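Local coordinates for Glyoxalase/Bleomycin resistance protein (Bacillus cereus ATCC 14579, PDB 1XQA) that binds a magnesium ion in the crystal and is a possible glyoxalase of the glyoxalase/bleomycin resistance/dioxygenase superfamily, its reaction still unassigned, at residues I4-L9 with G45-L50; L9-V14 with G105-E110; N35-M40 with T49-K54; K76-L81 with Y97-E102. One frame throughout, in Å; residues are numbered along the deposited sequence.

Interaction 1: residues I4-L9 with G45-L50; sequences IKHLNL and GFILTL
Phe46 lays one face of its ring over Lys5 C and His6 N, while the carbonyl Ile4 O lies at the ring edge, 3.4 Å from Phe46 CE1. Its CG is anti to the backbone N (chi1 -168°), which swings the ring back over the neighbouring chain. Beyond it the two strands run parallel, 13° apart, and are laced by alternating backbone bonds: Ile47 N to Lys5 O, Leu7 N to Ile47 O, Thr49 N to Leu7 O and Leu9 N to Thr49 O, the last 2.8 Å long and nearly along the C=O axis. Ile47 O is gripped twice, because the His6 ring, with CG also anti to its N, brings ND1 to within 3.0 Å of Ile47 O from above the carbonyl plane. ND1 therefore carries a proton as donor, and its rotation is fixed by that bond. On the same face Asn8 ND2 points at Thr49 OG1, although the hydroxyl is crowded in the model and its exact place is less sure. The other face is aliphatic: Leu7 and Leu48 lie side by side, with Leu7 CD2 3.6 Å from Leu48 CD1, and Leu9 CB also rests on Leu48 CD1. Leu21 of helix 14-25 packs on Leu48 and, with Ala17, on Leu50, while Tyr58 and Phe62 meet Leu9. Such a parallel pairing of first and last strands belongs to the βαβββ module of the vicinal oxygen chelate fold.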
loop_
_atom_site.group_PDB
_atom_site.type_symbol
_atom_site.label_atom_id
_atom_site.label_comp_id
_atom_site.label_asym_id
_atom_site.label_seq_id
_atom_site.Cartn_x
_atom_site.Cartn_y
_atom_site.Cartn_z
ATOM N N ILE A 4 -10.081 23.375 -3.238
ATOM C CA ILE A 4 -9.283 22.572 -4.150
ATOM C C ILE A 4 -9.494 21.101 -3.820
ATOM O O ILE A 4 -9.163 20.655 -2.718
ATOM C CB ILE A 4 -7.810 22.962 -4.024
ATOM C CG1 ILE A 4 -7.634 24.437 -4.421
ATOM C CG2 ILE A 4 -6.959 22.104 -4.905
ATOM C CD1 ILE A 4 -6.592 25.172 -3.602
ATOM N N LYS A 5 -10.037 20.351 -4.770
ATOM C CA LYS A 5 -10.410 18.955 -4.518
ATOM C C LYS A 5 -9.938 17.958 -5.581
ATOM O O LYS A 5 -10.239 16.767 -5.486
ATOM C CB LYS A 5 -11.930 18.842 -4.314
ATOM C CG LYS A 5 -12.435 19.509 -3.020
ATOM C CD LYS A 5 -11.923 18.773 -1.778
ATOM C CE LYS A 5 -12.586 19.293 -0.508
ATOM N NZ LYS A 5 -12.378 20.743 -0.249
ATOM N N HIS A 6 -9.213 18.446 -6.583
ATOM C CA HIS A 6 -8.680 17.584 -7.639
ATOM C C HIS A 6 -7.313 18.060 -8.131
ATOM O O HIS A 6 -7.073 19.273 -8.284
ATOM C CB HIS A 6 -9.679 17.557 -8.799
ATOM C CG HIS A 6 -9.218 16.797 -10.006
ATOM N ND1 HIS A 6 -8.670 15.534 -9.939
ATOM C CD2 HIS A 6 -9.275 17.110 -11.320
ATOM C CE1 HIS A 6 -8.388 15.114 -11.158
ATOM N NE2 HIS A 6 -8.746 16.050 -12.016
ATOM N N LEU A 7 -6.416 17.104 -8.371
ATOM C CA LEU A 7 -5.165 17.366 -9.065
ATOM C C LEU A 7 -5.041 16.287 -10.127
ATOM O O LEU A 7 -5.182 15.101 -9.824
ATOM C CB LEU A 7 -3.975 17.277 -8.095
ATOM C CG LEU A 7 -2.561 17.564 -8.621
ATOM C CD1 LEU A 7 -2.410 19.058 -8.904
ATOM C CD2 LEU A 7 -1.502 17.112 -7.601
ATOM N N ASN A 8 -4.832 16.695 -11.375
ATOM C CA ASN A 8 -4.428 15.747 -12.408
ATOM C C ASN A 8 -2.922 15.868 -12.556
ATOM O O ASN A 8 -2.405 16.895 -13.015
ATOM C CB ASN A 8 -5.123 16.015 -13.739
ATOM C CG ASN A 8 -4.863 14.920 -14.757
ATOM O OD1 ASN A 8 -4.250 15.160 -15.806
ATOM N ND2 ASN A 8 -5.318 13.706 -14.453
ATOM N N LEU A 9 -2.235 14.833 -12.099
ATOM C CA LEU A 9 -0.791 14.807 -12.056
ATOM C C LEU A 9 -0.265 13.960 -13.184
ATOM O O LEU A 9 -0.456 12.736 -13.187
ATOM C CB LEU A 9 -0.353 14.212 -10.725
ATOM C CG LEU A 9 1.101 14.334 -10.332
ATOM C CD1 LEU A 9 1.510 15.802 -10.137
ATOM C CD2 LEU A 9 1.266 13.567 -9.040
ATOM N N GLY A 45 -11.412 12.522 0.642
ATOM C CA GLY A 45 -12.118 12.674 -0.625
ATOM C C GLY A 45 -11.418 13.510 -1.688
ATOM O O GLY A 45 -12.008 13.788 -2.733
ATOM N N PHE A 46 -10.178 13.927 -1.438
ATOM C CA PHE A 46 -9.411 14.598 -2.489
ATOM C C PHE A 46 -9.184 13.591 -3.611
ATOM O O PHE A 46 -8.913 12.411 -3.340
ATOM C CB PHE A 46 -8.062 15.095 -1.954
ATOM C CG PHE A 46 -7.346 16.047 -2.892
ATOM C CD1 PHE A 46 -7.507 17.424 -2.763
ATOM C CD2 PHE A 46 -6.500 15.566 -3.892
ATOM C CE1 PHE A 46 -6.834 18.303 -3.624
ATOM C CE2 PHE A 46 -5.837 16.438 -4.761
ATOM C CZ PHE A 46 -6.004 17.803 -4.623
ATOM N N ILE A 47 -9.307 14.043 -4.859
ATOM C CA ILE A 47 -9.109 13.178 -6.023
ATOM C C ILE A 47 -7.799 13.504 -6.719
ATOM O O ILE A 47 -7.651 14.578 -7.293
ATOM C CB ILE A 47 -10.249 13.340 -7.073
ATOM C CG1 ILE A 47 -11.631 13.184 -6.428
ATOM C CG2 ILE A 47 -10.047 12.388 -8.288
ATOM C CD1 ILE A 47 -11.916 11.832 -5.936
ATOM N N LEU A 48 -6.868 12.560 -6.697
ATOM C CA LEU A 48 -5.608 12.707 -7.418
ATOM C C LEU A 48 -5.597 11.759 -8.594
ATOM O O LEU A 48 -5.497 10.545 -8.402
ATOM C CB LEU A 48 -4.433 12.382 -6.484
ATOM C CG LEU A 48 -3.044 12.304 -7.145
ATOM C CD1 LEU A 48 -2.612 13.671 -7.583
ATOM C CD2 LEU A 48 -2.020 11.703 -6.179
ATOM N N THR A 49 -5.739 12.276 -9.815
ATOM C CA THR A 49 -5.654 11.404 -10.962
ATOM C C THR A 49 -4.235 11.395 -11.523
ATOM O O THR A 49 -3.564 12.427 -11.601
ATOM C CB THR A 49 -6.684 11.777 -12.049
ATOM O OG1 THR A 49 -6.598 13.182 -12.313
ATOM C CG2 THR A 49 -8.076 11.501 -11.570
ATOM N N LEU A 50 -3.762 10.207 -11.869
ATOM C CA LEU A 50 -2.431 10.047 -12.419
ATOM C C LEU A 50 -2.615 9.771 -13.883
ATOM O O LEU A 50 -3.387 8.894 -14.242
ATOM C CB LEU A 50 -1.724 8.869 -11.745
ATOM C CG LEU A 50 -1.566 8.849 -10.221
ATOM C CD1 LEU A 50 -1.166 7.440 -9.785
ATOM C CD2 LEU A 50 -0.529 9.880 -9.746
#

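Interaction 2: residues L9-V14 with G105-E110; sequences LTVADV and GGFTIE
Two different choices of chi1 bring the apolar groups together: Phe107 CG sits in the crowded position between the backbone N and the carbonyl carbon (chi1 64°), whereas Leu9 CG is anti to its N (chi1 -168°). The result is a nearly perpendicular meeting in which the methyl Leu9 CD2 stands over the centre of the Phe107 ring, 3.5 Å from the centroid and only 5° off the normal. All six ring carbons are thus almost equally distant from that methyl. Val11 runs alongside the same aromatic side chain, its CG1 4.0 Å from Phe107 CD2. A single polar link joins the segments: Ala12 N donates to Gly105 O over 3.0 Å, almost straight, and arrives in the carbonyl plane on a lone pair. Gly105 packs closely here, its CA 4.0 Å from Val11 CB. On the far side of the turn Asp13 caps the start of helix 14-25, with OD1 bonded to Ala16 N. Tyr58 and Phe62 add to the apolar surroundings of Leu9. Further along strand 107-112, Glu110 takes no part in the contact but binds magnesium together with His63. The chemistry thus joins the two sheets mainly through dispersion between a methyl and an aromatic face, with one well-directed backbone bond fixing how the loop before strand 107-112 lies against the end of strand 6-11.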
loop_
_atom_site.group_PDB
_atom_site.type_symbol
_atom_site.label_atom_id
_atom_site.label_comp_id
_atom_site.label_asym_id
_atom_site.label_seq_id
_atom_site.Cartn_x
_atom_site.Cartn_y
_atom_site.Cartn_z
ATOM N N LEU A 9 -2.235 14.833 -12.099
ATOM C CA LEU A 9 -0.791 14.807 -12.056
ATOM C C LEU A 9 -0.265 13.960 -13.184
ATOM O O LEU A 9 -0.456 12.736 -13.187
ATOM C CB LEU A 9 -0.353 14.212 -10.725
ATOM C CG LEU A 9 1.101 14.334 -10.332
ATOM C CD1 LEU A 9 1.510 15.802 -10.137
ATOM C CD2 LEU A 9 1.266 13.567 -9.040
ATOM N N THR A 10 0.346 14.611 -14.172
ATOM C CA THR A 10 0.966 13.908 -15.284
ATOM C C THR A 10 2.202 13.174 -14.754
ATOM O O THR A 10 3.012 13.757 -14.010
ATOM C CB THR A 10 1.365 14.871 -16.402
ATOM O OG1 THR A 10 0.299 15.804 -16.650
ATOM C CG2 THR A 10 1.663 14.097 -17.695
ATOM N N VAL A 11 2.320 11.891 -15.106
ATOM C CA VAL A 11 3.463 11.080 -14.694
ATOM C C VAL A 11 4.072 10.246 -15.831
ATOM O O VAL A 11 3.432 9.971 -16.862
ATOM C CB VAL A 11 3.128 10.156 -13.489
ATOM C CG1 VAL A 11 2.745 10.974 -12.258
ATOM C CG2 VAL A 11 2.011 9.182 -13.864
ATOM N N ALA A 12 5.321 9.847 -15.621
ATOM C CA ALA A 12 6.050 9.004 -16.556
ATOM C C ALA A 12 5.531 7.573 -16.539
ATOM O O ALA A 12 5.614 6.864 -17.528
ATOM C CB ALA A 12 7.546 9.017 -16.226
ATOM N N ASP A 13 4.992 7.149 -15.398
ATOM C CA ASP A 13 4.603 5.761 -15.229
ATOM C C ASP A 13 3.508 5.733 -14.188
ATOM O O ASP A 13 3.779 5.949 -13.001
ATOM C CB ASP A 13 5.816 4.947 -14.747
ATOM C CG ASP A 13 5.516 3.460 -14.566
ATOM O OD1 ASP A 13 4.326 3.059 -14.457
ATOM O OD2 ASP A 13 6.497 2.684 -14.532
ATOM N N VAL A 14 2.274 5.500 -14.645
ATOM C CA VAL A 14 1.106 5.511 -13.753
ATOM C C VAL A 14 1.156 4.348 -12.762
ATOM O O VAL A 14 0.909 4.517 -11.572
ATOM C CB VAL A 14 -0.189 5.466 -14.602
ATOM C CG1 VAL A 14 -1.420 5.159 -13.746
ATOM C CG2 VAL A 14 -0.363 6.779 -15.322
ATOM N N GLY A 105 7.356 7.952 -11.066
ATOM C CA GLY A 105 6.533 8.739 -11.981
ATOM C C GLY A 105 7.041 10.152 -12.221
ATOM O O GLY A 105 6.565 10.834 -13.130
ATOM N N GLY A 106 8.004 10.608 -11.420
ATOM C CA GLY A 106 8.728 11.845 -11.742
ATOM C C GLY A 106 8.231 13.156 -11.151
ATOM O O GLY A 106 8.268 14.195 -11.825
ATOM N N PHE A 107 7.782 13.112 -9.898
ATOM C CA PHE A 107 7.408 14.315 -9.151
ATOM C C PHE A 107 7.873 14.185 -7.705
ATOM O O PHE A 107 8.134 13.075 -7.225
ATOM C CB PHE A 107 5.890 14.547 -9.205
ATOM C CG PHE A 107 5.098 13.473 -8.536
ATOM C CD1 PHE A 107 4.606 13.655 -7.245
ATOM C CD2 PHE A 107 4.862 12.258 -9.180
ATOM C CE1 PHE A 107 3.884 12.649 -6.614
ATOM C CE2 PHE A 107 4.148 11.252 -8.559
ATOM C CZ PHE A 107 3.653 11.449 -7.260
ATOM N N THR A 108 7.969 15.317 -7.015
ATOM C CA THR A 108 8.471 15.367 -5.646
ATOM C C THR A 108 7.299 15.420 -4.685
ATOM O O THR A 108 6.319 16.140 -4.933
ATOM C CB THR A 108 9.352 16.608 -5.462
ATOM O OG1 THR A 108 10.451 16.505 -6.376
ATOM C CG2 THR A 108 9.875 16.734 -4.018
ATOM N N ILE A 109 7.415 14.668 -3.587
ATOM C CA ILE A 109 6.438 14.666 -2.532
ATOM C C ILE A 109 7.071 15.258 -1.272
ATOM O O ILE A 109 8.236 15.007 -0.961
ATOM C CB ILE A 109 5.946 13.219 -2.239
ATOM C CG1 ILE A 109 4.963 12.770 -3.330
ATOM C CG2 ILE A 109 5.305 13.127 -0.847
ATOM C CD1 ILE A 109 4.563 11.290 -3.254
ATOM N N GLU A 110 6.299 16.068 -0.574
ATOM C CA GLU A 110 6.703 16.588 0.726
ATOM C C GLU A 110 5.963 15.857 1.851
ATOM O O GLU A 110 4.756 15.614 1.766
ATOM C CB GLU A 110 6.354 18.078 0.759
ATOM C CG GLU A 110 6.558 18.760 2.077
ATOM C CD GLU A 110 5.803 20.078 2.145
ATOM O OE1 GLU A 110 4.825 20.238 1.387
ATOM O OE2 GLU A 110 6.174 20.938 2.962
#

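Interaction 3: residues N35-M40 with T49-K54; sequences NAFAVM and TLMKGK
Three backbone hydrogen bonds tie the segments, and the shortest, Lys52 N to Ala36 O at 2.8 Å, comes from above the carbonyl plane. Ala38 and Leu50 form the hydrogen-bonded pair of this antiparallel ladder: Leu50 N reaches Ala38 O at 2.9 Å, nearly along the C=O axis, while Ala38 N answers to Leu50 O in the carbonyl plane. Phe37 with Met51 and Val39 with Thr49 are the flanking non-hydrogen-bonded pairs. On their face the Phe37 side chain, CG anti to the backbone N (chi1 -175°), leans across the neighbouring strand. Its CE1 meets the terminal methyl CE of Met51 (selenomethionine) at 3.5 Å, where a bend at chi3 (-56°) turns the methyl back to the ring, and also touches Thr49 CB. Val39 CG2 lies beside Thr49 CG2, 3.9 Å away. On the opposite face the bent chain of Met40, also selenomethionine, crosses Leu50 obliquely, CG to CD1 3.8 Å. Ala36 and Phe37 both face Arg33, a classic beta bulge at the start of strand 37-41. The hairpin 37-41/47-52 lies between strands 28-33 and 6-11, with helix 14-25 packed on its Ala38 and Leu50 face through Val14, Arg18 and Leu21.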
loop_
_atom_site.group_PDB
_atom_site.type_symbol
_atom_site.label_atom_id
_atom_site.label_comp_id
_atom_site.label_asym_id
_atom_site.label_seq_id
_atom_site.Cartn_x
_atom_site.Cartn_y
_atom_site.Cartn_z
ATOM N N ASN A 35 -3.136 1.347 -18.696
ATOM C CA ASN A 35 -1.961 1.817 -17.958
ATOM C C ASN A 35 -1.809 3.340 -18.084
ATOM O O ASN A 35 -0.828 3.926 -17.626
ATOM C CB ASN A 35 -0.694 1.109 -18.459
ATOM C CG ASN A 35 -0.276 1.565 -19.850
ATOM O OD1 ASN A 35 0.812 2.123 -20.035
ATOM N ND2 ASN A 35 -1.140 1.334 -20.839
ATOM N N ALA A 36 -2.786 3.970 -18.726
ATOM C CA ALA A 36 -2.681 5.383 -19.051
ATOM C C ALA A 36 -3.180 6.300 -17.941
ATOM O O ALA A 36 -2.828 7.483 -17.905
ATOM C CB ALA A 36 -3.423 5.673 -20.348
ATOM N N PHE A 37 -3.990 5.759 -17.036
ATOM C CA PHE A 37 -4.772 6.609 -16.147
ATOM C C PHE A 37 -5.225 5.844 -14.903
ATOM O O PHE A 37 -5.651 4.693 -15.009
ATOM C CB PHE A 37 -5.968 7.112 -16.948
ATOM C CG PHE A 37 -6.829 8.084 -16.234
ATOM C CD1 PHE A 37 -6.425 9.414 -16.078
ATOM C CD2 PHE A 37 -8.073 7.694 -15.757
ATOM C CE1 PHE A 37 -7.249 10.341 -15.438
ATOM C CE2 PHE A 37 -8.901 8.614 -15.108
ATOM C CZ PHE A 37 -8.491 9.939 -14.951
ATOM N N ALA A 38 -5.123 6.481 -13.734
ATOM C CA ALA A 38 -5.591 5.895 -12.468
ATOM C C ALA A 38 -6.192 6.993 -11.622
ATOM O O ALA A 38 -5.642 8.084 -11.560
ATOM C CB ALA A 38 -4.444 5.208 -11.691
ATOM N N VAL A 39 -7.315 6.708 -10.978
ATOM C CA VAL A 39 -7.943 7.676 -10.086
ATOM C C VAL A 39 -7.634 7.263 -8.671
ATOM O O VAL A 39 -8.031 6.175 -8.249
ATOM C CB VAL A 39 -9.462 7.710 -10.284
ATOM C CG1 VAL A 39 -10.090 8.775 -9.398
ATOM C CG2 VAL A 39 -9.779 7.980 -11.733
HETATM N N MSE A 40 -6.898 8.114 -7.963
HETATM C CA MSE A 40 -6.550 7.857 -6.567
HETATM C C MSE A 40 -7.362 8.778 -5.659
HETATM O O MSE A 40 -7.707 9.890 -6.045
HETATM C CB MSE A 40 -5.056 8.080 -6.307
HETATM C CG MSE A 40 -4.097 7.526 -7.391
HETATM SE SE MSE A 40 -4.212 5.582 -7.504
HETATM C CE MSE A 40 -3.797 5.120 -5.616
ATOM N N THR A 49 -5.739 12.276 -9.815
ATOM C CA THR A 49 -5.654 11.404 -10.962
ATOM C C THR A 49 -4.235 11.395 -11.523
ATOM O O THR A 49 -3.564 12.427 -11.601
ATOM C CB THR A 49 -6.684 11.777 -12.049
ATOM O OG1 THR A 49 -6.598 13.182 -12.313
ATOM C CG2 THR A 49 -8.076 11.501 -11.570
ATOM N N LEU A 50 -3.762 10.207 -11.869
ATOM C CA LEU A 50 -2.431 10.047 -12.419
ATOM C C LEU A 50 -2.615 9.771 -13.883
ATOM O O LEU A 50 -3.387 8.894 -14.242
ATOM C CB LEU A 50 -1.724 8.869 -11.745
ATOM C CG LEU A 50 -1.566 8.849 -10.221
ATOM C CD1 LEU A 50 -1.166 7.440 -9.785
ATOM C CD2 LEU A 50 -0.529 9.880 -9.746
HETATM N N MSE A 51 -1.916 10.513 -14.739
HETATM C CA MSE A 51 -2.119 10.403 -16.167
HETATM C C MSE A 51 -0.769 10.257 -16.856
HETATM O O MSE A 51 0.122 11.080 -16.660
HETATM C CB MSE A 51 -2.879 11.626 -16.694
HETATM C CG MSE A 51 -3.106 11.610 -18.178
HETATM SE SE MSE A 51 -4.341 13.011 -18.771
HETATM C CE MSE A 51 -5.868 12.594 -17.690
ATOM N N LYS A 52 -0.614 9.200 -17.646
ATOM C CA LYS A 52 0.628 8.994 -18.383
ATOM C C LYS A 52 0.860 10.166 -19.319
ATOM O O LYS A 52 -0.060 10.628 -20.011
ATOM C CB LYS A 52 0.592 7.705 -19.218
ATOM C CG LYS A 52 1.975 7.179 -19.589
ATOM C CD LYS A 52 1.871 6.124 -20.685
ATOM C CE LYS A 52 3.193 5.409 -20.897
ATOM N NZ LYS A 52 3.183 4.584 -22.158
ATOM N N GLY A 53 2.098 10.639 -19.334
ATOM C CA GLY A 53 2.507 11.666 -20.281
ATOM C C GLY A 53 3.872 11.361 -20.851
ATOM O O GLY A 53 4.597 10.497 -20.343
ATOM N N LYS A 54 4.221 12.080 -21.911
ATOM C CA LYS A 54 5.539 11.942 -22.506
ATOM C C LYS A 54 6.422 13.085 -22.059
ATOM O O LYS A 54 5.964 14.227 -21.936
ATOM C CB LYS A 54 5.464 11.888 -24.038
ATOM C CG LYS A 54 5.003 10.530 -24.573
ATOM C CD LYS A 54 5.749 9.391 -23.882
ATOM C CE LYS A 54 4.872 8.155 -23.746
ATOM N NZ LYS A 54 4.991 7.598 -22.371
#

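Interaction 4: residues K76-L81 with Y97-E102; sequences KINQRL and YTFYVE
The Phe99 ring carries the amide of Asn78 on one face, with ND2 3.3 Å above its plane and over the centre. The amide plane stands almost upright on the ring, 79° away from it, so the group meets the aromatic surface with its nitrogen end and does not stack. Asn78 CB sits over the same face nearer the rim, 3.6 Å from Phe99 CE2. At the ring edge two methyls close in: Leu81 CD1 lies 3.8 Å from Phe99 CE1, and Ile77 CG2 lies 4.1 Å from Phe99 CZ. Phe99 reaches this site because CG occupies the crowded position between its backbone N and carbonyl carbon (chi1 72°), while Asn78 CG is anti to its N and directs ND2 at the ring centre. A hydrogen bond from Asn78 ND2 to Glu89 O holds the amide in this rotation and satisfies a buried donor.

Here helix 71-83 packs on the sheet of strands 64-67, 107-112, 97-103 and 92-93, crossing strand 97-102 at 29°; the pairing is helix-on-sheet packing in a vicinal oxygen chelate fold. One turn beyond Ile77, Leu81 reaches past the ring so that its CD1 also meets Val101 CG1, 4.1 Å away. Phe20 and Tyr24 of helix 14-25 touch Leu81 as well, so helices 14-25 and 71-83 meet around Leu81. The other side of helix 71-83 looks to the second subunit, where Lys76 NZ forms a salt bridge with Asp84 of that chain and Arg80 NH2 pairs with its Glu83 and Asp84.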
loop_
_atom_site.group_PDB
_atom_site.type_symbol
_atom_site.label_atom_id
_atom_site.label_comp_id
_atom_site.label_asym_id
_atom_site.label_seq_id
_atom_site.Cartn_x
_atom_site.Cartn_y
_atom_site.Cartn_z
ATOM N N LYS A 76 8.722 7.882 10.769
ATOM C CA LYS A 76 8.410 6.520 10.362
ATOM C C LYS A 76 8.411 6.387 8.832
ATOM O O LYS A 76 9.051 5.478 8.307
ATOM C CB LYS A 76 7.080 6.067 10.970
ATOM C CG LYS A 76 6.975 4.565 11.164
ATOM C CD LYS A 76 6.017 4.211 12.315
ATOM C CE LYS A 76 4.625 3.898 11.776
ATOM N NZ LYS A 76 3.646 3.445 12.823
ATOM N N ILE A 77 7.716 7.290 8.132
ATOM C CA ILE A 77 7.683 7.251 6.658
ATOM C C ILE A 77 9.089 7.435 6.067
ATOM O O ILE A 77 9.486 6.743 5.114
ATOM C CB ILE A 77 6.703 8.299 6.053
ATOM C CG1 ILE A 77 5.263 8.051 6.529
ATOM C CG2 ILE A 77 6.728 8.237 4.506
ATOM C CD1 ILE A 77 4.293 9.198 6.167
ATOM N N ASN A 78 9.825 8.400 6.613
ATOM C CA ASN A 78 11.234 8.611 6.260
ATOM C C ASN A 78 12.075 7.337 6.411
ATOM O O ASN A 78 12.777 6.933 5.491
ATOM C CB ASN A 78 11.806 9.704 7.183
ATOM C CG ASN A 78 13.171 10.175 6.744
ATOM O OD1 ASN A 78 14.192 9.716 7.264
ATOM N ND2 ASN A 78 13.204 11.085 5.771
ATOM N N GLN A 79 11.997 6.719 7.592
ATOM C CA GLN A 79 12.748 5.493 7.898
ATOM C C GLN A 79 12.379 4.371 6.926
ATOM O O GLN A 79 13.260 3.692 6.383
ATOM C CB GLN A 79 12.500 5.057 9.354
ATOM C CG GLN A 79 13.107 3.692 9.736
ATOM C CD GLN A 79 12.430 3.004 10.952
ATOM O OE1 GLN A 79 11.487 3.542 11.565
ATOM N NE2 GLN A 79 12.914 1.799 11.293
ATOM N N ARG A 80 11.084 4.201 6.665
ATOM C CA ARG A 80 10.649 3.121 5.790
ATOM C C ARG A 80 11.068 3.349 4.348
ATOM O O ARG A 80 11.490 2.411 3.674
ATOM C CB ARG A 80 9.146 2.887 5.908
ATOM C CG ARG A 80 8.771 2.328 7.271
ATOM C CD ARG A 80 7.282 2.155 7.476
ATOM N NE ARG A 80 7.049 1.686 8.853
ATOM C CZ ARG A 80 5.878 1.266 9.317
ATOM N NH1 ARG A 80 4.800 1.245 8.531
ATOM N NH2 ARG A 80 5.785 0.861 10.570
ATOM N N LEU A 81 10.975 4.590 3.891
ATOM C CA LEU A 81 11.435 4.935 2.530
ATOM C C LEU A 81 12.931 4.642 2.379
ATOM O O LEU A 81 13.343 4.004 1.417
ATOM C CB LEU A 81 11.128 6.396 2.197
ATOM C CG LEU A 81 9.665 6.720 1.886
ATOM C CD1 LEU A 81 9.454 8.238 1.835
ATOM C CD2 LEU A 81 9.220 6.061 0.576
ATOM N N TYR A 97 8.265 20.302 10.415
ATOM C CA TYR A 97 9.231 19.218 10.415
ATOM C C TYR A 97 8.973 18.444 9.114
ATOM O O TYR A 97 7.927 17.815 8.969
ATOM C CB TYR A 97 9.011 18.370 11.665
ATOM C CG TYR A 97 9.975 17.239 11.913
ATOM C CD1 TYR A 97 11.315 17.484 12.195
ATOM C CD2 TYR A 97 9.532 15.915 11.911
ATOM C CE1 TYR A 97 12.195 16.445 12.454
ATOM C CE2 TYR A 97 10.400 14.869 12.175
ATOM C CZ TYR A 97 11.733 15.141 12.441
ATOM O OH TYR A 97 12.609 14.121 12.701
ATOM N N THR A 98 9.929 18.527 8.181
ATOM C CA THR A 98 9.698 18.230 6.754
ATOM C C THR A 98 10.828 17.442 6.089
ATOM O O THR A 98 12.006 17.679 6.351
ATOM C CB THR A 98 9.586 19.550 5.938
ATOM O OG1 THR A 98 8.758 20.488 6.635
ATOM C CG2 THR A 98 9.010 19.305 4.550
ATOM N N PHE A 99 10.468 16.529 5.189
ATOM C CA PHE A 99 11.439 16.034 4.227
ATOM C C PHE A 99 10.772 15.873 2.876
ATOM O O PHE A 99 9.541 15.932 2.765
ATOM C CB PHE A 99 12.081 14.724 4.678
ATOM C CG PHE A 99 11.165 13.523 4.609
ATOM C CD1 PHE A 99 11.125 12.727 3.469
ATOM C CD2 PHE A 99 10.374 13.177 5.700
ATOM C CE1 PHE A 99 10.302 11.616 3.402
ATOM C CE2 PHE A 99 9.543 12.056 5.648
ATOM C CZ PHE A 99 9.510 11.281 4.506
ATOM N N TYR A 100 11.598 15.678 1.860
ATOM C CA TYR A 100 11.104 15.490 0.514
ATOM C C TYR A 100 11.586 14.146 -0.034
ATOM O O TYR A 100 12.629 13.628 0.384
ATOM C CB TYR A 100 11.556 16.627 -0.397
ATOM C CG TYR A 100 11.135 17.983 0.105
ATOM C CD1 TYR A 100 9.935 18.546 -0.296
ATOM C CD2 TYR A 100 11.915 18.673 1.040
ATOM C CE1 TYR A 100 9.531 19.786 0.181
ATOM C CE2 TYR A 100 11.519 19.909 1.536
ATOM C CZ TYR A 100 10.326 20.456 1.103
ATOM O OH TYR A 100 9.930 21.690 1.579
ATOM N N VAL A 101 10.842 13.618 -0.997
ATOM C CA VAL A 101 11.234 12.406 -1.689
ATOM C C VAL A 101 10.840 12.507 -3.160
ATOM O O VAL A 101 9.747 12.968 -3.484
ATOM C CB VAL A 101 10.632 11.135 -1.022
ATOM C CG1 VAL A 101 9.099 11.172 -1.007
ATOM C CG2 VAL A 101 11.175 9.825 -1.684
ATOM N N GLU A 102 11.744 12.091 -4.040
ATOM C CA GLU A 102 11.461 12.038 -5.471
ATOM C C GLU A 102 10.706 10.763 -5.724
ATOM O O GLU A 102 11.259 9.671 -5.532
ATOM C CB GLU A 102 12.751 12.008 -6.268
ATOM C CG GLU A 102 13.755 13.011 -5.825
ATOM C CD GLU A 102 13.671 14.256 -6.621
ATOM O OE1 GLU A 102 14.673 14.560 -7.314
ATOM O OE2 GLU A 102 12.603 14.909 -6.566
#

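Interactions 1 and 3 share strand 47-52 and build one mixed sheet, their centres 11 Å apart; interaction 2 adjoins both through strand 6-11, which it shares with interaction 1. Interaction 4 lies in the second sheet, about 22 Å from interaction 1 and 24 Å from interaction 3 between centres. Interaction 2 connects the halves: it joins the end of strand 6-11 to strand 107-112, the neighbour of strand 97-103 in the second sheet. Along the chain interactions 1 and 3 close before interaction 4 opens, and the span bridged by interaction 2 encloses interactions 3 and 4. The two sheets thus repeat one strand order, and Glu110 of the magnesium site lies on the second.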